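Local coordinates for AgaA (Rhizobium radiobacter, PDB 6HLX), which binds the opine agropinic acid as the periplasmic binding protein of an ABC import system, at residues K254-A260 with L312-Y318. Where two conformers were deposited one is given. Residue numbers count along the deposited sequence, not the author numbering.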
loop_
_atom_site.group_PDB
_atom_site.type_symbol
_atom_site.label_atom_id
_atom_site.label_comp_id
_atom_site.label_asym_id
_atom_site.label_seq_id
_atom_site.Cartn_x
_atom_site.Cartn_y
_atom_site.Cartn_z
ATOM N N LYS A 254 -20.812 -4.024 -15.491
ATOM C CA LYS A 254 -21.098 -3.132 -16.611
ATOM C C LYS A 254 -20.308 -1.829 -16.603
ATOM O O LYS A 254 -20.496 -1.025 -15.691
ATOM C CB LYS A 254 -22.611 -2.840 -16.707
ATOM C CG LYS A 254 -23.441 -4.104 -16.887
ATOM C CD LYS A 254 -24.920 -3.866 -16.690
ATOM C CE LYS A 254 -25.716 -5.158 -16.675
ATOM N NZ LYS A 254 -25.629 -5.900 -17.963
ATOM N N PRO A 255 -19.471 -1.557 -17.629
ATOM C CA PRO A 255 -18.760 -0.261 -17.673
ATOM C C PRO A 255 -19.682 0.965 -17.539
ATOM O O PRO A 255 -19.274 1.947 -16.918
ATOM C CB PRO A 255 -18.056 -0.300 -19.040
ATOM C CG PRO A 255 -17.807 -1.772 -19.265
ATOM C CD PRO A 255 -19.100 -2.400 -18.790
ATOM N N GLU A 256 -20.911 0.917 -18.114
ATOM C CA GLU A 256 -21.854 2.042 -18.022
ATOM C C GLU A 256 -22.295 2.333 -16.584
ATOM O O GLU A 256 -22.545 3.495 -16.248
ATOM C CB GLU A 256 -23.069 1.826 -18.931
ATOM C CG GLU A 256 -22.747 1.908 -20.417
ATOM C CD GLU A 256 -23.867 1.503 -21.358
ATOM O OE1 GLU A 256 -23.865 1.980 -22.514
ATOM O OE2 GLU A 256 -24.744 0.707 -20.947
ATOM N N VAL A 257 -22.382 1.288 -15.729
ATOM C CA VAL A 257 -22.763 1.466 -14.315
ATOM C C VAL A 257 -21.586 2.095 -13.549
ATOM O O VAL A 257 -21.780 3.017 -12.739
ATOM C CB VAL A 257 -23.262 0.149 -13.646
ATOM C CG1 VAL A 257 -23.382 0.279 -12.120
ATOM C CG2 VAL A 257 -24.591 -0.314 -14.256
ATOM N N ARG A 258 -20.365 1.589 -13.800
ATOM C CA ARG A 258 -19.182 2.110 -13.115
ATOM C C ARG A 258 -18.963 3.575 -13.515
ATOM O O ARG A 258 -18.751 4.412 -12.639
ATOM C CB ARG A 258 -17.954 1.224 -13.395
ATOM C CG ARG A 258 -18.217 -0.246 -13.005
ATOM C CD ARG A 258 -16.953 -1.083 -13.061
ATOM N NE ARG A 258 -16.450 -1.259 -14.425
ATOM C CZ ARG A 258 -16.386 -2.419 -15.066
ATOM N NH1 ARG A 258 -15.843 -2.485 -16.272
ATOM N NH2 ARG A 258 -16.883 -3.521 -14.511
ATOM N N GLN A 259 -19.137 3.897 -14.819
ATOM C CA GLN A 259 -19.047 5.281 -15.315
ATOM C C GLN A 259 -20.158 6.140 -14.722
ATOM O O GLN A 259 -19.880 7.279 -14.350
ATOM C CB GLN A 259 -19.094 5.356 -16.855
ATOM C CG GLN A 259 -17.837 4.815 -17.543
ATOM C CD GLN A 259 -17.492 5.572 -18.817
ATOM O OE1 GLN A 259 -18.144 6.535 -19.200
ATOM N NE2 GLN A 259 -16.429 5.186 -19.483
ATOM N N ALA A 260 -21.417 5.609 -14.608
ATOM C CA ALA A 260 -22.519 6.379 -13.991
ATOM C C ALA A 260 -22.114 6.856 -12.589
ATOM O O ALA A 260 -22.315 8.018 -12.261
ATOM C CB ALA A 260 -23.798 5.548 -13.909
ATOM N N LEU A 312 -27.040 6.889 -18.106
ATOM C CA LEU A 312 -26.162 5.721 -18.209
ATOM C C LEU A 312 -26.725 4.496 -17.516
ATOM O O LEU A 312 -26.621 3.401 -18.063
ATOM C CB LEU A 312 -24.745 6.037 -17.670
ATOM C CG LEU A 312 -23.813 6.716 -18.677
ATOM C CD1 LEU A 312 -22.594 7.285 -17.983
ATOM C CD2 LEU A 312 -23.371 5.751 -19.780
ATOM N N LEU A 313 -27.301 4.667 -16.303
ATOM C CA LEU A 313 -27.940 3.567 -15.560
ATOM C C LEU A 313 -29.106 3.014 -16.358
ATOM O O LEU A 313 -29.269 1.794 -16.437
ATOM C CB LEU A 313 -28.498 4.051 -14.209
ATOM C CG LEU A 313 -27.566 4.154 -13.026
ATOM C CD1 LEU A 313 -28.380 4.292 -11.758
ATOM C CD2 LEU A 313 -26.641 2.930 -12.917
ATOM N N ALA A 314 -29.928 3.917 -16.941
ATOM C CA ALA A 314 -31.094 3.532 -17.739
ATOM C C ALA A 314 -30.652 2.730 -18.959
ATOM O O ALA A 314 -31.223 1.674 -19.224
ATOM C CB ALA A 314 -31.885 4.765 -18.157
ATOM N N LYS A 315 -29.562 3.172 -19.625
ATOM C CA LYS A 315 -28.989 2.510 -20.795
ATOM C C LYS A 315 -28.459 1.118 -20.438
ATOM O O LYS A 315 -28.604 0.192 -21.238
ATOM C CB LYS A 315 -27.879 3.383 -21.401
ATOM C CG LYS A 315 -27.628 3.160 -22.881
ATOM C CD LYS A 315 -26.440 4.005 -23.351
ATOM C CE LYS A 315 -26.028 3.712 -24.777
ATOM N NZ LYS A 315 -25.293 2.424 -24.897
ATOM N N ALA A 316 -27.880 0.972 -19.217
ATOM C CA ALA A 316 -27.334 -0.274 -18.679
ATOM C C ALA A 316 -28.423 -1.282 -18.248
ATOM O O ALA A 316 -28.101 -2.433 -17.954
ATOM C CB ALA A 316 -26.419 0.036 -17.497
ATOM N N GLY A 317 -29.680 -0.847 -18.209
ATOM C CA GLY A 317 -30.804 -1.696 -17.826
ATOM C C GLY A 317 -31.320 -1.492 -16.413
ATOM O O GLY A 317 -32.067 -2.339 -15.911
ATOM N N TYR A 318 -30.967 -0.343 -15.779
ATOM C CA TYR A 318 -31.381 0.036 -14.415
ATOM C C TYR A 318 -32.155 1.370 -14.404
ATOM O O TYR A 318 -31.663 2.350 -13.841
ATOM C CB TYR A 318 -30.164 0.051 -13.442
ATOM C CG TYR A 318 -29.432 -1.270 -13.449
ATOM C CD1 TYR A 318 -29.923 -2.363 -12.744
ATOM C CD2 TYR A 318 -28.297 -1.456 -14.236
ATOM C CE1 TYR A 318 -29.306 -3.608 -12.819
ATOM C CE2 TYR A 318 -27.672 -2.700 -14.320
ATOM C CZ TYR A 318 -28.181 -3.772 -13.608
ATOM O OH TYR A 318 -27.564 -4.996 -13.667
#
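The first turn of helix 255-264 packs against the last turn of helix 306-315, two helices of one lobe of this periplasmic binding protein. The small side chains of Ala260 and Ala316 let the backbones close in: Val257 CA lies 5.7 Å from Leu313 CA, and Ala260 CA 5.6 Å from Leu312 CA. Val257 is the central bump, its CG2 set among Leu313 CD2 (4.1 Å), Ala316 CB (3.7 Å) and Tyr318 CD2 (3.9 Å). In return Leu312 fits between Glu256, Gln259 and Ala260, its CB 3.9 Å from Ala260 CB. A Schellman motif at Gly317, with positive phi, turns the chain so that Tyr318 comes back toward the first helix; the N-cap residue Lys254 extends past the edge of its ring, Lys254 CE 3.5 Å from Tyr318 OH. Beyond, Tyr318 meets Phe322 edge-to-face. Beside Leu312, at the solvent-facing side of the seam, Lys315 NZ forms a salt bridge with Glu256 OE1 (2.8 Å). The chemistry thus implies an apolar helix-helix seam with its charges at the more exposed margin.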